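PDB 4CZW: Pab-dependent poly(a)-specific ribonuclease subunit PAN2, which probably shortens the poly(A) tails of mRNA, releasing 5'-AMP, as the catalytic subunit of the PAN2-PAN3 complex, here its pseudo-protease and nuclease domains. Local coordinates for residues L76-L81 against L526-T531; C83-V88 against T103-A108; S412-D417 against Y533-V538. All blocks are in the same frame, centred on the assembly; numbering follows the deposited sequence.

Interaction 1: L76-L81 against L526-T531. With ZN (zinc ion), chain B.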
loop_
_atom_site.group_PDB
_atom_site.type_symbol
_atom_site.label_atom_id
_atom_site.label_comp_id
_atom_site.label_asym_id
_atom_site.label_seq_id
_atom_site.Cartn_x
_atom_site.Cartn_y
_atom_site.Cartn_z
ATOM N N LEU A 76 -0.961 9.618 14.721
ATOM C CA LEU A 76 -1.901 8.699 15.351
ATOM C C LEU A 76 -3.293 8.837 14.745
ATOM O O LEU A 76 -4.285 8.424 15.344
ATOM C CB LEU A 76 -1.960 8.939 16.861
ATOM C CG LEU A 76 -0.703 8.589 17.659
ATOM C CD1 LEU A 76 -0.905 8.891 19.135
ATOM C CD2 LEU A 76 -0.331 7.130 17.453
ATOM N N ALA A 77 -3.357 9.425 13.556
ATOM C CA ALA A 77 -4.622 9.582 12.853
ATOM C C ALA A 77 -5.142 8.231 12.381
ATOM O O ALA A 77 -4.392 7.423 11.833
ATOM C CB ALA A 77 -4.466 10.534 11.679
ATOM N N ASP A 78 -6.429 7.988 12.601
ATOM C CA ASP A 78 -7.058 6.738 12.196
ATOM C C ASP A 78 -8.545 6.969 11.949
ATOM O O ASP A 78 -9.279 7.314 12.875
ATOM C CB ASP A 78 -6.844 5.658 13.260
ATOM C CG ASP A 78 -7.324 4.291 12.811
ATOM O OD1 ASP A 78 -7.300 4.018 11.593
ATOM O OD2 ASP A 78 -7.718 3.484 13.679
ATOM N N PRO A 79 -9.000 6.774 10.699
ATOM C CA PRO A 79 -8.228 6.290 9.546
ATOM C C PRO A 79 -7.282 7.328 8.940
ATOM O O PRO A 79 -7.536 8.529 9.015
ATOM C CB PRO A 79 -9.316 5.908 8.540
ATOM C CG PRO A 79 -10.437 6.827 8.857
ATOM C CD PRO A 79 -10.416 6.988 10.353
ATOM N N CYS A 80 -6.196 6.839 8.349
ATOM C CA CYS A 80 -5.202 7.679 7.693
ATOM C C CYS A 80 -4.592 6.909 6.527
ATOM O O CYS A 80 -3.687 6.097 6.718
ATOM C CB CYS A 80 -4.119 8.109 8.683
ATOM S SG CYS A 80 -2.806 9.133 7.989
ATOM N N LEU A 81 -5.097 7.170 5.326
ATOM C CA LEU A 81 -4.749 6.381 4.147
ATOM C C LEU A 81 -3.272 6.466 3.768
ATOM O O LEU A 81 -2.722 5.522 3.202
ATOM C CB LEU A 81 -5.610 6.811 2.958
ATOM C CG LEU A 81 -7.114 6.582 3.122
ATOM C CD1 LEU A 81 -7.867 7.008 1.871
ATOM C CD2 LEU A 81 -7.402 5.127 3.459
ATOM N N LEU A 526 -8.060 -0.263 25.581
ATOM C CA LEU A 526 -8.737 -0.326 24.292
ATOM C C LEU A 526 -8.275 0.795 23.368
ATOM O O LEU A 526 -8.417 1.975 23.690
ATOM C CB LEU A 526 -10.253 -0.262 24.484
ATOM C CG LEU A 526 -11.108 -0.632 23.271
ATOM C CD1 LEU A 526 -10.883 -2.082 22.885
ATOM C CD2 LEU A 526 -12.575 -0.377 23.559
ATOM N N VAL A 527 -7.718 0.421 22.222
ATOM C CA VAL A 527 -7.189 1.395 21.273
ATOM C C VAL A 527 -7.712 1.153 19.861
ATOM O O VAL A 527 -8.346 0.134 19.587
ATOM C CB VAL A 527 -5.648 1.370 21.241
ATOM C CG1 VAL A 527 -5.077 1.759 22.597
ATOM C CG2 VAL A 527 -5.149 -0.003 20.820
ATOM N N SER A 528 -7.442 2.101 18.970
ATOM C CA SER A 528 -7.824 1.973 17.570
ATOM C C SER A 528 -6.903 0.973 16.869
ATOM O O SER A 528 -5.764 0.785 17.293
ATOM C CB SER A 528 -7.773 3.336 16.874
ATOM O OG SER A 528 -6.437 3.781 16.716
ATOM N N PRO A 529 -7.402 0.320 15.805
ATOM C CA PRO A 529 -6.632 -0.686 15.060
ATOM C C PRO A 529 -5.263 -0.193 14.593
ATOM O O PRO A 529 -4.270 -0.907 14.740
ATOM C CB PRO A 529 -7.531 -0.986 13.858
ATOM C CG PRO A 529 -8.905 -0.728 14.356
ATOM C CD PRO A 529 -8.783 0.435 15.299
ATOM N N LYS A 530 -5.217 1.014 14.039
ATOM C CA LYS A 530 -3.976 1.563 13.504
ATOM C C LYS A 530 -3.004 1.938 14.618
ATOM O O LYS A 530 -1.789 1.905 14.429
ATOM C CB LYS A 530 -4.277 2.779 12.622
ATOM C CG LYS A 530 -3.065 3.388 11.936
ATOM C CD LYS A 530 -2.709 4.732 12.548
ATOM C CE LYS A 530 -1.626 5.433 11.748
ATOM N NZ LYS A 530 -1.367 6.810 12.252
ATOM N N THR A 531 -3.544 2.288 15.782
ATOM C CA THR A 531 -2.717 2.646 16.930
ATOM C C THR A 531 -1.894 1.451 17.401
ATOM O O THR A 531 -0.694 1.571 17.649
ATOM C CB THR A 531 -3.570 3.167 18.103
ATOM O OG1 THR A 531 -4.319 4.313 17.679
ATOM C CG2 THR A 531 -2.685 3.554 19.278
HETATM ZN ZN ZN B . -0.755 9.354 8.994
#
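Lys530, in the first turn of helix 529-541, reaches from the exonuclease domain into the zinc-binding loop of the pseudo-protease domain. Its CB lies against the carboxylate of Asp78, 3.4 Å from CG of that residue, while the two side chains run past each other in opposite directions. CG of Lys530 leaves anti to the backbone N (chi1 -176°), and a bend at chi2 (-109°) swings the rest of the chain along the loop backbone. CD comes 3.3 Å from O of Ala77, and NZ ends 3.1 Å from the same oxygen, donating a hydrogen bond in the carbonyl plane, onto a lone pair. NZ also donates a hydrogen bond to the carbonyl oxygen of Cys75, a zinc ligand like Cys80. OD2 of Asp78 turns instead to the helix N-cap, 3.2 Å from CB of Ser528. An alanine in place of Lys530 would remove both carbonyl bonds and would probably loosen the loop's hold on the helix. OD1 of Asp78 and NZ of Lys530 stay 6.6 Å apart; the lysine holds the zinc loop through backbone carbonyls, not a salt bridge with Asp78, and its charge probably eases the negative charge of the cysteine-rich site.

Interaction 2: C83-V88 against T103-A108; sequences CELGYV and TNMLRA. With ZN (zinc ion), chain B.
Two helix segments of the pseudo-ubiquitin-protease domain, 83-88 and 103-108, run nearly antiparallel, their axes 9.2 Å apart at closest approach and 162° between their directions. Selenomethionine Met105 has the largest share of the contact, followed by Glu84. The chi1 of Met105, 109°, falls away from the staggered positions, and further bends at chi2 and chi3 curl the chain so that the terminal methyl reaches the backbone of the facing helix. CB of Met105 rests 3.8 Å from CB of Glu84, where the two backbones come nearest, and CG2 of Val88 lies across the base of the same side chain, at about a right angle to it. The methyl CE then settles 3.6 Å from N of Leu85 and equally near CD2 of that residue, the two side chains crossing obliquely. Leu85 itself leaves its helix on the far side, so it is the base and one branch of the leucine that receive the methyl.

Glu84 folds rather than extends. Chi1 sets CG anti to the carbonyl carbon and 4.0 Å from CB of Ala108; a bend at chi2 (-68°) then turns the carboxylate aside and puts OE1 beside CB of Asn104, the carboxylate plane nearly perpendicular to the asparagine amide. That amide is engaged elsewhere, ND2 donating to the carbonyl oxygen of Ile558. OE1 also lies in the plane of the Tyr87 ring, at its edge, while O of Cys83 sits over one face of that ring.

Cys83 points its SG to the zinc ion, which it binds with His70, Cys75 and Cys80. Helix 51-58 packs on Leu85 and Met105 through Leu54, and helix 529-541 of the exonuclease domain meets Glu84, Tyr87 and Asn104.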
loop_
_atom_site.group_PDB
_atom_site.type_symbol
_atom_site.label_atom_id
_atom_site.label_comp_id
_atom_site.label_asym_id
_atom_site.label_seq_id
_atom_site.Cartn_x
_atom_site.Cartn_y
_atom_site.Cartn_z
ATOM N N CYS A 83 -0.732 6.741 5.906
ATOM C CA CYS A 83 -0.062 5.818 6.816
ATOM C C CYS A 83 -0.253 4.384 6.346
ATOM O O CYS A 83 0.696 3.600 6.304
ATOM C CB CYS A 83 -0.590 5.979 8.243
ATOM S SG CYS A 83 0.227 7.267 9.206
ATOM N N GLU A 84 -1.490 4.052 5.990
ATOM C CA GLU A 84 -1.817 2.728 5.480
ATOM C C GLU A 84 -1.068 2.451 4.180
ATOM O O GLU A 84 -0.679 1.315 3.913
ATOM C CB GLU A 84 -3.325 2.594 5.266
ATOM C CG GLU A 84 -4.155 2.828 6.521
ATOM C CD GLU A 84 -3.956 1.746 7.566
ATOM O OE1 GLU A 84 -3.593 0.611 7.190
ATOM O OE2 GLU A 84 -4.163 2.030 8.765
ATOM N N LEU A 85 -0.868 3.493 3.379
ATOM C CA LEU A 85 -0.095 3.373 2.147
ATOM C C LEU A 85 1.352 3.014 2.450
ATOM O O LEU A 85 1.962 2.210 1.746
ATOM C CB LEU A 85 -0.155 4.671 1.337
ATOM C CG LEU A 85 -1.199 4.742 0.220
ATOM C CD1 LEU A 85 -1.176 6.105 -0.445
ATOM C CD2 LEU A 85 -0.955 3.649 -0.806
ATOM N N GLY A 86 1.896 3.613 3.505
ATOM C CA GLY A 86 3.253 3.325 3.928
ATOM C C GLY A 86 3.397 1.888 4.388
ATOM O O GLY A 86 4.411 1.242 4.123
ATOM N N TYR A 87 2.375 1.387 5.075
ATOM C CA TYR A 87 2.373 0.013 5.568
ATOM C C TYR A 87 2.383 -0.981 4.412
ATOM O O TYR A 87 3.147 -1.945 4.418
ATOM C CB TYR A 87 1.158 -0.240 6.463
ATOM C CG TYR A 87 1.055 0.685 7.657
ATOM C CD1 TYR A 87 2.187 1.265 8.215
ATOM C CD2 TYR A 87 -0.178 0.978 8.225
ATOM C CE1 TYR A 87 2.093 2.111 9.305
ATOM C CE2 TYR A 87 -0.281 1.822 9.314
ATOM C CZ TYR A 87 0.857 2.386 9.850
ATOM O OH TYR A 87 0.756 3.227 10.935
ATOM N N VAL A 88 1.529 -0.737 3.423
ATOM C CA VAL A 88 1.432 -1.603 2.255
ATOM C C VAL A 88 2.719 -1.567 1.437
ATOM O O VAL A 88 3.217 -2.606 1.002
ATOM C CB VAL A 88 0.242 -1.208 1.356
ATOM C CG1 VAL A 88 0.212 -2.066 0.101
ATOM C CG2 VAL A 88 -1.063 -1.339 2.124
ATOM N N THR A 103 -5.509 -5.695 3.466
ATOM C CA THR A 103 -6.774 -5.757 4.192
ATOM C C THR A 103 -7.008 -4.525 5.064
ATOM O O THR A 103 -8.061 -3.892 4.983
ATOM C CB THR A 103 -6.846 -7.014 5.080
ATOM O OG1 THR A 103 -6.814 -8.186 4.257
ATOM C CG2 THR A 103 -8.123 -7.015 5.900
ATOM N N ASN A 104 -6.023 -4.191 5.892
ATOM C CA ASN A 104 -6.133 -3.054 6.804
ATOM C C ASN A 104 -6.379 -1.733 6.081
ATOM O O ASN A 104 -7.101 -0.868 6.577
ATOM C CB ASN A 104 -4.871 -2.931 7.661
ATOM C CG ASN A 104 -4.705 -4.085 8.630
ATOM O OD1 ASN A 104 -5.595 -4.921 8.782
ATOM N ND2 ASN A 104 -3.561 -4.125 9.307
HETATM N N MSE A 105 -5.775 -1.584 4.908
HETATM C CA MSE A 105 -5.840 -0.332 4.167
HETATM C C MSE A 105 -7.172 -0.170 3.436
HETATM O O MSE A 105 -7.676 0.944 3.295
HETATM C CB MSE A 105 -4.669 -0.246 3.181
HETATM C CG MSE A 105 -5.043 -0.382 1.713
HETATM SE SE MSE A 105 -5.074 1.342 0.820
HETATM C CE MSE A 105 -3.280 1.918 1.295
ATOM N N LEU A 106 -7.743 -1.282 2.982
ATOM C CA LEU A 106 -9.024 -1.249 2.287
ATOM C C LEU A 106 -10.152 -1.133 3.301
ATOM O O LEU A 106 -11.236 -0.635 2.995
ATOM C CB LEU A 106 -9.204 -2.496 1.421
ATOM C CG LEU A 106 -8.195 -2.671 0.284
ATOM C CD1 LEU A 106 -8.442 -3.975 -0.460
ATOM C CD2 LEU A 106 -8.245 -1.486 -0.668
ATOM N N ARG A 107 -9.881 -1.601 4.514
ATOM C CA ARG A 107 -10.826 -1.495 5.614
ATOM C C ARG A 107 -10.869 -0.058 6.121
ATOM O O ARG A 107 -11.932 0.464 6.453
ATOM C CB ARG A 107 -10.442 -2.459 6.737
ATOM C CG ARG A 107 -11.434 -2.534 7.882
ATOM C CD ARG A 107 -11.049 -3.646 8.847
ATOM N NE ARG A 107 -11.157 -4.965 8.230
ATOM C CZ ARG A 107 -10.509 -6.045 8.654
ATOM N NH1 ARG A 107 -9.692 -5.966 9.696
ATOM N NH2 ARG A 107 -10.671 -7.206 8.033
ATOM N N ALA A 108 -9.701 0.578 6.167
ATOM C CA ALA A 108 -9.595 1.968 6.595
ATOM C C ALA A 108 -10.206 2.909 5.561
ATOM O O ALA A 108 -10.750 3.957 5.908
ATOM C CB ALA A 108 -8.141 2.334 6.850
HETATM ZN ZN ZN B . -0.755 9.354 8.994
#

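Interaction 3: S412-D417 against Y533-V538; sequences SVLFRD and YKKLWV
Helix 529-541 of the exonuclease domain receives, on one flank, a short and weakly bonded helical turn at about 412-415, which lies in the chain between the last strand of the pseudo-protease sheet, 385-394, and the first strand of the nuclease sheet, 441-451. Val413 and Leu414 project from this turn and fit against Lys534, Lys535 and Val538. CG2 of Val413, anti to the backbone N, sits 3.8 Å from CG of Lys535 and also touches CD of Lys534, so that the aliphatic parts of both lysines border this branch. The other branch, CG1, takes the crowded position between backbone N and carbonyl carbon and faces CG2 of Val538 at 4.1 Å.

The nuclease belongs to the DEDD exoribonucleases of the RNase H-like clan, and in this fold helix 529-541 directly precedes strand 545-548, which pairs in parallel with the first strand, 441-451. Leu414 divides its two methyls between neighbouring turns of the helix. CD2 slides past Lys535, 3.8 Å from its CB and close to its backbone oxygen, whereas CD1 reaches CG1 of Val538 at 3.8 Å. The lysines offer methylene groups to the turn and send their ammonium groups onward. Lys535 stays extended beyond CG, passes CE 3.7 Å from O of Val413 and forms a salt bridge with Asp494. Lys534 is straight as far as CE and bends at chi4 (65°), which directs NZ to the carbonyl oxygen of Thr73. Just after the turn, NH2 of Arg416 reaches back to donate to OG of Ser412, 3.1 Å away and tilted 20° from the guanidinium plane.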
loop_
_atom_site.group_PDB
_atom_site.type_symbol
_atom_site.label_atom_id
_atom_site.label_comp_id
_atom_site.label_asym_id
_atom_site.label_seq_id
_atom_site.Cartn_x
_atom_site.Cartn_y
_atom_site.Cartn_z
ATOM N N SER A 412 7.683 7.183 19.648
ATOM C CA SER A 412 6.919 7.717 20.773
ATOM C C SER A 412 5.662 6.905 21.088
ATOM O O SER A 412 5.157 6.946 22.209
ATOM C CB SER A 412 6.533 9.172 20.502
ATOM O OG SER A 412 5.722 9.277 19.346
ATOM N N VAL A 413 5.164 6.171 20.099
ATOM C CA VAL A 413 3.945 5.387 20.265
ATOM C C VAL A 413 4.168 4.216 21.226
ATOM O O VAL A 413 3.228 3.719 21.848
ATOM C CB VAL A 413 3.428 4.863 18.900
ATOM C CG1 VAL A 413 4.409 3.866 18.295
ATOM C CG2 VAL A 413 2.040 4.247 19.038
ATOM N N LEU A 414 5.422 3.794 21.360
ATOM C CA LEU A 414 5.764 2.667 22.222
ATOM C C LEU A 414 5.786 3.053 23.697
ATOM O O LEU A 414 5.598 2.205 24.570
ATOM C CB LEU A 414 7.124 2.087 21.823
ATOM C CG LEU A 414 7.256 1.490 20.421
ATOM C CD1 LEU A 414 8.683 1.031 20.169
ATOM C CD2 LEU A 414 6.280 0.338 20.232
ATOM N N PHE A 415 6.014 4.332 23.974
ATOM C CA PHE A 415 6.204 4.791 25.346
ATOM C C PHE A 415 5.025 5.604 25.876
ATOM O O PHE A 415 4.939 5.872 27.075
ATOM C CB PHE A 415 7.485 5.623 25.448
ATOM C CG PHE A 415 8.689 4.964 24.836
ATOM C CD1 PHE A 415 9.367 3.963 25.511
ATOM C CD2 PHE A 415 9.145 5.349 23.586
ATOM C CE1 PHE A 415 10.476 3.356 24.951
ATOM C CE2 PHE A 415 10.253 4.746 23.020
ATOM C CZ PHE A 415 10.918 3.748 23.703
ATOM N N ARG A 416 4.117 5.993 24.986
ATOM C CA ARG A 416 2.996 6.847 25.368
ATOM C C ARG A 416 1.946 6.089 26.178
ATOM O O ARG A 416 1.634 4.936 25.885
ATOM C CB ARG A 416 2.351 7.465 24.125
ATOM C CG ARG A 416 1.233 8.452 24.433
ATOM C CD ARG A 416 0.744 9.166 23.180
ATOM N NE ARG A 416 1.779 10.008 22.588
ATOM C CZ ARG A 416 2.499 9.670 21.522
ATOM N NH1 ARG A 416 2.295 8.503 20.926
ATOM N NH2 ARG A 416 3.421 10.498 21.051
ATOM N N ASP A 417 1.408 6.750 27.200
ATOM C CA ASP A 417 0.373 6.159 28.040
ATOM C C ASP A 417 -0.919 6.968 27.983
ATOM O O ASP A 417 -0.956 8.127 28.397
ATOM C CB ASP A 417 0.856 6.049 29.489
ATOM C CG ASP A 417 -0.163 5.379 30.394
ATOM O OD1 ASP A 417 -0.982 4.585 29.887
ATOM O OD2 ASP A 417 -0.140 5.644 31.614
ATOM N N TYR A 533 -1.365 -1.304 15.597
ATOM C CA TYR A 533 -0.556 -1.724 14.459
ATOM C C TYR A 533 0.721 -0.900 14.371
ATOM O O TYR A 533 1.783 -1.417 14.020
ATOM C CB TYR A 533 -1.353 -1.600 13.155
ATOM C CG TYR A 533 -0.627 -2.126 11.935
ATOM C CD1 TYR A 533 0.248 -1.318 11.219
ATOM C CD2 TYR A 533 -0.823 -3.428 11.495
ATOM C CE1 TYR A 533 0.914 -1.796 10.105
ATOM C CE2 TYR A 533 -0.164 -3.914 10.382
ATOM C CZ TYR A 533 0.702 -3.093 9.691
ATOM O OH TYR A 533 1.360 -3.574 8.582
ATOM N N LYS A 534 0.606 0.386 14.690
ATOM C CA LYS A 534 1.733 1.309 14.618
ATOM C C LYS A 534 2.875 0.852 15.517
ATOM O O LYS A 534 4.044 0.956 15.148
ATOM C CB LYS A 534 1.289 2.721 15.004
ATOM C CG LYS A 534 2.333 3.796 14.761
ATOM C CD LYS A 534 1.823 5.159 15.200
ATOM C CE LYS A 534 2.841 6.254 14.925
ATOM N NZ LYS A 534 3.079 6.439 13.467
ATOM N N LYS A 535 2.528 0.338 16.694
ATOM C CA LYS A 535 3.518 -0.174 17.634
ATOM C C LYS A 535 4.285 -1.343 17.032
ATOM O O LYS A 535 5.516 -1.367 17.049
ATOM C CB LYS A 535 2.848 -0.605 18.940
ATOM C CG LYS A 535 2.081 0.500 19.643
ATOM C CD LYS A 535 1.414 -0.017 20.905
ATOM C CE LYS A 535 0.612 1.074 21.593
ATOM N NZ LYS A 535 -0.074 0.569 22.813
ATOM N N LEU A 536 3.548 -2.310 16.497
ATOM C CA LEU A 536 4.149 -3.497 15.902
ATOM C C LEU A 536 4.984 -3.141 14.677
ATOM O O LEU A 536 6.051 -3.713 14.458
ATOM C CB LEU A 536 3.066 -4.510 15.524
ATOM C CG LEU A 536 2.140 -4.949 16.660
ATOM C CD1 LEU A 536 1.156 -6.003 16.177
ATOM C CD2 LEU A 536 2.949 -5.464 17.839
ATOM N N TRP A 537 4.495 -2.190 13.885
ATOM C CA TRP A 537 5.194 -1.760 12.679
ATOM C C TRP A 537 6.525 -1.099 13.020
ATOM O O TRP A 537 7.523 -1.302 12.329
ATOM C CB TRP A 537 4.323 -0.800 11.864
ATOM C CG TRP A 537 4.954 -0.380 10.572
ATOM C CD1 TRP A 537 5.021 -1.106 9.418
ATOM C CD2 TRP A 537 5.607 0.867 10.298
ATOM N NE1 TRP A 537 5.676 -0.391 8.444
ATOM C CE2 TRP A 537 6.045 0.824 8.959
ATOM C CE3 TRP A 537 5.863 2.015 11.055
ATOM C CZ2 TRP A 537 6.725 1.883 8.362
ATOM C CZ3 TRP A 537 6.539 3.065 10.459
ATOM C CH2 TRP A 537 6.962 2.992 9.125
ATOM N N VAL A 538 6.531 -0.303 14.084
ATOM C CA VAL A 538 7.751 0.345 14.552
ATOM C C VAL A 538 8.757 -0.697 15.033
ATOM O O VAL A 538 9.941 -0.631 14.698
ATOM C CB VAL A 538 7.458 1.350 15.691
ATOM C CG1 VAL A 538 8.740 1.741 16.410
ATOM C CG2 VAL A 538 6.758 2.582 15.142
#

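How the interactions relate
Interactions 1 and 3 use successive parts of helix 529-541, and their centres lie 11 Å apart. Leu76 joins them, its CD2 3.7 Å from CD of Lys534 and its CD1 equally near NH1 of Arg416. Interaction 2 shares the zinc ion with interaction 1, Cys80 coming from one and Cys83 from the other, and CE of Lys530 lies 3.3 Å from OH of Tyr87. Interactions 2 and 3 are farther apart, with centres about 17 Å from each other, yet CG of Tyr87 comes 3.5 Å from CE1 of Tyr533. Interaction 1 joins the two domains at this zinc site, interaction 2 lies within the pseudo-protease domain, and interaction 3 seats the connecting segment on the nuclease helix.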